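Local atomic coordinates of ESSB (PDB entry 4ANO), a protein that forms an integral membrane component of the bacterial type VII secretion system, and is represented here by its cytoplasmic fragment. Residues 9-15 against 109-114; 76-80 against 154-158. All coordinates share one frame; numbering follows the deposited sequence. Where two conformers were deposited one is given.

Contact 1 (9-15 against 109-114)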
ATOM      1  N   THR A   9     -13.310  -3.978  -5.093  1.00 36.14           N
ATOM      2  CA  THR A   9     -11.901  -4.290  -4.808  1.00 33.15           C
ATOM      3  C   THR A   9     -11.686  -4.307  -3.289  1.00 29.94           C
ATOM      4  O   THR A   9     -12.570  -3.972  -2.556  1.00 28.74           O
ATOM      5  CB  THR A   9     -10.967  -3.278  -5.449  1.00 33.11           C
ATOM      6  OG1 THR A   9     -11.268  -1.964  -4.972  1.00 32.27           O
ATOM      7  CG2 THR A   9     -11.096  -3.324  -6.989  1.00 33.25           C
ATOM      8  N   TYR A  10     -10.499  -4.683  -2.844  1.00 28.08           N
ATOM      9  CA  TYR A  10     -10.245  -4.631  -1.408  1.00 27.27           C
ATOM     10  C   TYR A  10     -10.433  -3.168  -0.874  1.00 25.09           C
ATOM     11  O   TYR A  10     -11.106  -2.957   0.149  1.00 26.76           O
ATOM     12  CB  TYR A  10      -8.803  -5.090  -1.169  1.00 27.06           C
ATOM     13  CG  TYR A  10      -8.420  -5.059   0.290  1.00 22.39           C
ATOM     14  CD1 TYR A  10      -8.898  -5.999   1.169  1.00 25.04           C
ATOM     15  CD2 TYR A  10      -7.563  -4.069   0.753  1.00 24.34           C
ATOM     16  CE1 TYR A  10      -8.540  -5.971   2.485  1.00 24.74           C
ATOM     17  CE2 TYR A  10      -7.154  -4.022   2.085  1.00 19.99           C
ATOM     18  CZ  TYR A  10      -7.637  -4.979   2.948  1.00 20.88           C
ATOM     19  OH  TYR A  10      -7.316  -4.887   4.250  1.00 23.04           O
ATOM     20  N   LEU A  11      -9.815  -2.196  -1.530  0.50 26.21           N
ATOM     21  CA  LEU A  11      -9.984  -0.787  -1.152  0.50 25.93           C
ATOM     22  C   LEU A  11     -11.456  -0.472  -1.007  0.50 25.76           C
ATOM     23  O   LEU A  11     -11.934  -0.005   0.047  0.50 23.20           O
ATOM     24  CB  LEU A  11      -9.421   0.102  -2.248  0.50 26.34           C
ATOM     25  CG  LEU A  11      -7.960   0.504  -2.157  0.50 25.98           C
ATOM     26  CD1 LEU A  11      -7.605   1.406  -3.325  0.50 25.61           C
ATOM     27  CD2 LEU A  11      -7.581   1.166  -0.805  0.50 21.70           C
ATOM     28  N   GLU A  12     -12.200  -0.722  -2.079  1.00 24.84           N
ATOM     29  CA  GLU A  12     -13.650  -0.358  -2.016  1.00 27.26           C
ATOM     30  C   GLU A  12     -14.387  -0.932  -0.839  1.00 27.28           C
ATOM     31  O   GLU A  12     -15.169  -0.271  -0.147  1.00 28.06           O
ATOM     32  CB  GLU A  12     -14.341  -0.745  -3.320  1.00 28.15           C
ATOM     33  CG  GLU A  12     -13.918   0.170  -4.406  1.00 28.94           C
ATOM     34  CD  GLU A  12     -14.678  -0.160  -5.675  1.00 36.89           C
ATOM     35  OE1 GLU A  12     -14.584  -1.339  -6.065  1.00 39.58           O
ATOM     36  OE2 GLU A  12     -15.359   0.722  -6.253  1.00 34.47           O
ATOM     37  N   THR A  13     -14.156  -2.209  -0.584  1.00 27.31           N
ATOM     38  CA  THR A  13     -14.754  -2.909   0.512  1.00 27.90           C
ATOM     39  C   THR A  13     -14.325  -2.359   1.884  1.00 27.59           C
ATOM     40  O   THR A  13     -15.180  -2.172   2.789  1.00 26.19           O
ATOM     41  CB  THR A  13     -14.432  -4.438   0.374  1.00 28.81           C
ATOM     42  OG1 THR A  13     -14.990  -4.897  -0.863  1.00 35.48           O
ATOM     43  CG2 THR A  13     -15.087  -5.216   1.487  1.00 31.46           C
ATOM     44  N   GLN A  14     -13.012  -2.131   2.073  1.00 24.43           N
ATOM     45  CA  GLN A  14     -12.554  -1.619   3.380  1.00 23.84           C
ATOM     46  C   GLN A  14     -13.045  -0.165   3.624  1.00 23.17           C
ATOM     47  O   GLN A  14     -13.265   0.243   4.813  1.00 26.04           O
ATOM     48  CB  GLN A  14     -11.034  -1.524   3.461  1.00 24.71           C
ATOM     49  CG  GLN A  14     -10.328  -2.914   3.545  1.00 24.50           C
ATOM     50  CD  GLN A  14     -10.769  -3.697   4.734  1.00 22.88           C
ATOM     51  OE1 GLN A  14     -10.760  -3.208   5.900  1.00 26.23           O
ATOM     52  NE2 GLN A  14     -11.337  -4.875   4.478  1.00 29.26           N
ATOM     53  N   LEU A  15     -13.160   0.609   2.561  1.00 23.44           N
ATOM     54  CA  LEU A  15     -13.609   2.031   2.730  1.00 22.69           C
ATOM     55  C   LEU A  15     -15.130   2.123   2.766  1.00 25.76           C
ATOM     56  O   LEU A  15     -15.625   3.198   3.175  1.00 25.55           O
ATOM     57  CB  LEU A  15     -13.079   2.855   1.540  1.00 23.75           C
ATOM     58  CG  LEU A  15     -11.717   3.520   1.597  1.00 25.78           C
ATOM     59  CD1 LEU A  15     -10.697   2.857   2.341  1.00 28.09           C
ATOM     60  CD2 LEU A  15     -11.255   3.805   0.164  1.00 25.26           C
ATOM     61  N   ILE A 109      -3.832   2.663   4.487  1.00 17.55           N
ATOM     62  CA  ILE A 109      -4.352   1.354   3.976  1.00 17.63           C
ATOM     63  C   ILE A 109      -3.425   0.913   2.860  1.00 16.94           C
ATOM     64  O   ILE A 109      -3.211   1.645   1.849  1.00 17.28           O
ATOM     65  CB  ILE A 109      -5.853   1.373   3.560  1.00 16.98           C
ATOM     66  CG1 ILE A 109      -6.267   0.068   2.799  1.00 17.51           C
ATOM     67  CG2 ILE A 109      -6.243   2.637   2.643  1.00 19.19           C
ATOM     68  CD1 ILE A 109      -7.820  -0.100   2.820  1.00 21.72           C
ATOM     69  N   VAL A 110      -2.881  -0.325   3.002  1.00 17.20           N
ATOM     70  CA  VAL A 110      -1.828  -0.770   2.103  1.00 17.68           C
ATOM     71  C   VAL A 110      -2.355  -1.889   1.199  1.00 18.70           C
ATOM     72  O   VAL A 110      -2.792  -2.973   1.635  1.00 19.85           O
ATOM     73  CB  VAL A 110      -0.590  -1.266   2.883  1.00 16.42           C
ATOM     74  CG1 VAL A 110       0.461  -1.799   1.918  1.00 18.70           C
ATOM     75  CG2 VAL A 110      -0.063  -0.135   3.790  1.00 19.25           C
ATOM     76  N   CYS A 111      -2.334  -1.658  -0.109  1.00 18.65           N
ATOM     77  CA  CYS A 111      -2.696  -2.664  -1.084  1.00 16.65           C
ATOM     78  C   CYS A 111      -2.178  -2.170  -2.441  1.00 20.10           C
ATOM     79  O   CYS A 111      -1.922  -0.982  -2.556  1.00 21.36           O
ATOM     80  CB  CYS A 111      -4.152  -3.073  -1.060  1.00 18.87           C
ATOM     81  SG  CYS A 111      -5.204  -1.567  -1.487  0.99 23.79           S
ATOM     82  N   PRO A 112      -2.042  -3.050  -3.436  1.00 19.76           N
ATOM     83  CA  PRO A 112      -1.424  -2.648  -4.709  1.00 22.28           C
ATOM     84  C   PRO A 112      -2.220  -1.550  -5.412  1.00 20.71           C
ATOM     85  O   PRO A 112      -1.570  -0.655  -5.986  1.00 25.09           O
ATOM     86  CB  PRO A 112      -1.423  -3.982  -5.534  1.00 23.32           C
ATOM     87  CG  PRO A 112      -1.149  -4.996  -4.424  1.00 24.24           C
ATOM     88  CD  PRO A 112      -2.038  -4.520  -3.260  1.00 20.68           C
ATOM     89  N   GLU A 113      -3.539  -1.526  -5.263  1.00 24.39           N
ATOM     90  CA  GLU A 113      -4.388  -0.535  -5.983  1.00 24.40           C
ATOM     91  C   GLU A 113      -4.116   0.852  -5.412  1.00 24.15           C
ATOM     92  O   GLU A 113      -4.413   1.888  -6.071  1.00 26.54           O
ATOM     93  CB  GLU A 113      -5.878  -0.826  -5.777  1.00 26.77           C
ATOM     94  CG  GLU A 113      -6.766  -0.104  -6.742  1.00 35.29           C
ATOM     95  CD  GLU A 113      -8.257  -0.382  -6.576  1.00 39.84           C
ATOM     96  OE1 GLU A 113      -8.733  -0.955  -5.554  1.00 39.64           O
ATOM     97  OE2 GLU A 113      -8.962   0.011  -7.543  1.00 46.91           O
ATOM     98  N   ASN A 114      -3.630   0.895  -4.179  1.00 19.97           N
ATOM     99  CA  ASN A 114      -3.456   2.172  -3.496  1.00 20.54           C
ATOM    100  C   ASN A 114      -2.055   2.734  -3.517  1.00 20.22           C
ATOM    101  O   ASN A 114      -1.756   3.679  -2.792  1.00 23.65           O
ATOM    102  CB  ASN A 114      -3.950   2.045  -2.057  1.00 19.18           C
ATOM    103  CG  ASN A 114      -4.357   3.367  -1.475  1.00 21.14           C
ATOM    104  OD1 ASN A 114      -4.872   4.275  -2.175  1.00 22.51           O
ATOM    105  ND2 ASN A 114      -4.142   3.499  -0.156  1.00 19.79           N
TER
HETATM  106  O   HOH W   1     -11.588  -0.008  -7.352  1.00 38.09           O
HETATM  107  O   HOH W   2      -7.994  -2.853  -3.872  1.00 28.44           O

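Contact 2 (76-80 against 154-158)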
ATOM      1  N   PHE A  76       1.972  -0.008  -9.385  1.00 28.15           N
ATOM      2  CA  PHE A  76       2.437  -1.195  -8.724  1.00 26.89           C
ATOM      3  C   PHE A  76       2.757  -2.271  -9.801  1.00 29.91           C
ATOM      4  O   PHE A  76       3.811  -2.907  -9.773  1.00 29.74           O
ATOM      5  CB  PHE A  76       1.321  -1.697  -7.804  1.00 27.06           C
ATOM      6  CG  PHE A  76       1.755  -2.851  -6.940  1.00 27.22           C
ATOM      7  CD1 PHE A  76       1.652  -4.177  -7.394  1.00 27.31           C
ATOM      8  CD2 PHE A  76       2.300  -2.622  -5.650  1.00 27.71           C
ATOM      9  CE1 PHE A  76       2.020  -5.206  -6.579  1.00 28.97           C
ATOM     10  CE2 PHE A  76       2.625  -3.688  -4.800  1.00 22.37           C
ATOM     11  CZ  PHE A  76       2.483  -4.978  -5.296  1.00 26.36           C
ATOM     12  N   ALA A  77       1.866  -2.476 -10.747  1.00 32.60           N
ATOM     13  CA  ALA A  77       2.178  -3.505 -11.763  1.00 36.02           C
ATOM     14  C   ALA A  77       3.455  -3.213 -12.581  1.00 36.46           C
ATOM     15  O   ALA A  77       4.228  -4.154 -12.904  1.00 37.95           O
ATOM     16  CB  ALA A  77       0.967  -3.836 -12.615  1.00 38.37           C
ATOM     17  N   ALA A  78       3.795  -1.929 -12.824  1.00 36.16           N
ATOM     18  CA  ALA A  78       5.053  -1.606 -13.464  1.00 35.71           C
ATOM     19  C   ALA A  78       6.279  -2.019 -12.644  1.00 33.81           C
ATOM     20  O   ALA A  78       7.288  -2.475 -13.205  1.00 35.30           O
ATOM     21  CB  ALA A  78       5.123  -0.096 -13.821  1.00 34.71           C
ATOM     22  N   ILE A  79       6.242  -1.796 -11.329  1.00 29.85           N
ATOM     23  CA  ILE A  79       7.359  -2.226 -10.510  1.00 29.26           C
ATOM     24  C   ILE A  79       7.474  -3.733 -10.469  1.00 29.28           C
ATOM     25  O   ILE A  79       8.574  -4.274 -10.399  1.00 30.11           O
ATOM     26  CB  ILE A  79       7.316  -1.565  -9.097  1.00 29.56           C
ATOM     27  CG1 ILE A  79       7.088  -0.067  -9.287  1.00 28.40           C
ATOM     28  CG2 ILE A  79       8.554  -1.921  -8.345  1.00 28.26           C
ATOM     29  CD1 ILE A  79       8.284   0.627 -10.087  1.00 32.75           C
ATOM     30  N   ARG A  80       6.337  -4.410 -10.506  1.00 30.37           N
ATOM     31  CA  ARG A  80       6.274  -5.887 -10.506  1.00 31.15           C
ATOM     32  C   ARG A  80       7.068  -6.493 -11.713  1.00 32.65           C
ATOM     33  O   ARG A  80       7.576  -7.622 -11.647  1.00 32.14           O
ATOM     34  CB  ARG A  80       4.789  -6.350 -10.417  1.00 30.87           C
ATOM     35  CG  ARG A  80       4.474  -7.927 -10.439  1.00 35.33           C
ATOM     36  CD  ARG A  80       5.117  -8.866  -9.343  1.00 41.19           C
ATOM     37  NE  ARG A  80       4.893 -10.290  -9.687  1.00 40.73           N
ATOM     38  CZ  ARG A  80       5.670 -10.999 -10.510  1.00 39.81           C
ATOM     39  NH1 ARG A  80       6.761 -10.434 -11.065  1.00 38.63           N
ATOM     40  NH2 ARG A  80       5.391 -12.280 -10.760  1.00 41.24           N
ATOM     41  N   ALA A 154       2.952  -9.951  -2.836  1.00 21.67           N
ATOM     42  CA  ALA A 154       2.485  -9.676  -4.187  1.00 20.67           C
ATOM     43  C   ALA A 154       3.557  -8.951  -5.037  1.00 23.76           C
ATOM     44  O   ALA A 154       3.653  -9.185  -6.240  1.00 24.61           O
ATOM     45  CB  ALA A 154       1.224  -8.883  -4.174  1.00 24.22           C
ATOM     46  N   LEU A 155       4.339  -8.081  -4.431  1.00 21.20           N
ATOM     47  CA  LEU A 155       5.321  -7.323  -5.189  1.00 23.72           C
ATOM     48  C   LEU A 155       6.605  -8.158  -5.496  1.00 23.36           C
ATOM     49  O   LEU A 155       7.187  -8.003  -6.586  1.00 26.29           O
ATOM     50  CB  LEU A 155       5.688  -6.101  -4.381  1.00 21.02           C
ATOM     51  CG  LEU A 155       6.702  -5.127  -4.956  1.00 26.06           C
ATOM     52  CD1 LEU A 155       6.105  -4.605  -6.261  1.00 28.72           C
ATOM     53  CD2 LEU A 155       6.949  -3.992  -3.999  1.00 24.29           C
ATOM     54  N   THR A 156       7.006  -9.000  -4.546  1.00 24.97           N
ATOM     55  CA  THR A 156       8.327  -9.657  -4.545  1.00 26.31           C
ATOM     56  C   THR A 156       8.219 -11.059  -5.108  1.00 27.70           C
ATOM     57  O   THR A 156       8.592 -11.275  -6.221  1.00 28.97           O
ATOM     58  CB  THR A 156       8.984  -9.679  -3.142  1.00 24.33           C
ATOM     59  OG1 THR A 156       8.110 -10.328  -2.185  1.00 26.30           O
ATOM     60  CG2 THR A 156       9.229  -8.237  -2.653  1.00 28.83           C
ATOM     61  N   GLU A 157       7.761 -11.996  -4.294  0.50 29.19           N
ATOM     62  CA  GLU A 157       7.476 -13.386  -4.706  0.50 30.65           C
ATOM     63  C   GLU A 157       6.568 -13.398  -5.927  0.50 31.21           C
ATOM     64  O   GLU A 157       6.872 -14.046  -6.952  0.50 31.62           O
ATOM     65  CB  GLU A 157       6.774 -14.113  -3.571  0.50 30.69           C
ATOM     66  CG  GLU A 157       6.567 -15.606  -3.829  0.50 33.83           C
ATOM     67  CD  GLU A 157       7.421 -16.494  -2.922  0.50 34.43           C
ATOM     68  OE1 GLU A 157       8.662 -16.279  -2.808  0.50 36.73           O
ATOM     69  OE2 GLU A 157       6.824 -17.427  -2.332  0.50 37.99           O
ATOM     70  N   GLY A 158       5.459 -12.688  -5.798  1.00 30.57           N
ATOM     71  CA  GLY A 158       4.470 -12.501  -6.807  1.00 31.93           C
ATOM     72  C   GLY A 158       3.903 -13.781  -7.453  1.00 35.24           C
ATOM     73  O   GLY A 158       3.663 -13.793  -8.665  1.00 37.63           O
TER

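Contact 1 (9-15 against 109-114)
T9 and E113 meet with their side chains crossing at about a right angle, and T9 OG1 donates to the syn lone pair of E113 OE1 over 2.8 Å. T9 OG1 stands between the backbone N and the carbonyl carbon (chi1 58°), where it also accepts from E12 N at 3.3 Å. E12 OE1 answers by taking the T9 N-H through its anti lone pair, completing a capping box at the start of helix 10-15. Water 1 joins T9 OG1 to E113 OE2, and water 2 joins L11 N to E113 OE1, tying both carboxylate oxygens to the first turn. This helix precedes the four-stranded antiparallel sheet of a domain whose YukC family falls in the protein-kinase clan; 109-114 links strands 106-107 and 115-117. In the conformer described, L11 forks over that link: CG lies 3.5 Å from C111 SG, CD2 turns to I109 CD1, and CD1 rests on the CB atoms of E113 and N114. With CG1 anti to its backbone N (chi1 170°), I109 brings CD1 to 3.6 Å from Q14 CB. C111 SG approaches the Y10 ring at its edge, 5.4 Å from the centroid, while Q14 CG lies over one face and E147 takes the Y10 hydroxyl.

Contact 2 (76-80 against 154-158)
The C-terminal end of helix 141-155 and the turn leaving it pack here against the short helix 76-80. F76 points its ring at the last helical residues, with CZ 3.5 Å from L155 CB and the ring edge near the A154 carbonyl carbon. L155 CD1 lies over one face, 4.0 Å from the ring centroid and offset toward the rim, a CH-pi contact; the same CD1 also has I79 CG2 4.2 Å away. Beside this apolar patch runs R80: CG is anti to the backbone N (chi1 179°), and a bend at chi2 (58°) carries CD past A154 O, 3.4 Å away, and on to the turn. There R80 NH2 donates to G158 O at 3.1 Å, bent to 151° and tilted out of the guanidinium plane. An alanine at R80 would remove that donor, probably leaving G158 O without its mate and a gap beside the A154 carbonyl. The positive phi of G158 suits glycine, and a CB there would crowd R80 NE. R87 takes the carbonyl oxygens of L155 and T156, so two arginines gather at the carbonyl-rich C-terminal end of a helix, where the chain leaves helical geometry at a positive-phi glycine.

Read from the N terminus, the segments come in the order 9-15, 76-80, 109-114 and 154-158, so contacts 1 and 2 cross rather than nest. Contact 1 closes a long excursion through the four-stranded antiparallel sheet, helix 76-80 and helix 84-98, bringing the opening helix back onto the link before strand 115-117. Contact 2 starts inside that excursion and ends beyond it, joining helix 76-80 to the end of helix 141-155. Their centres are about 16 Å apart, yet they touch where P112 O packs 3.6 Å from F76 CB. Helix 141-155 serves both, since its E147 also hydrogen-bonds to V110 N while its last residues lie in contact 2.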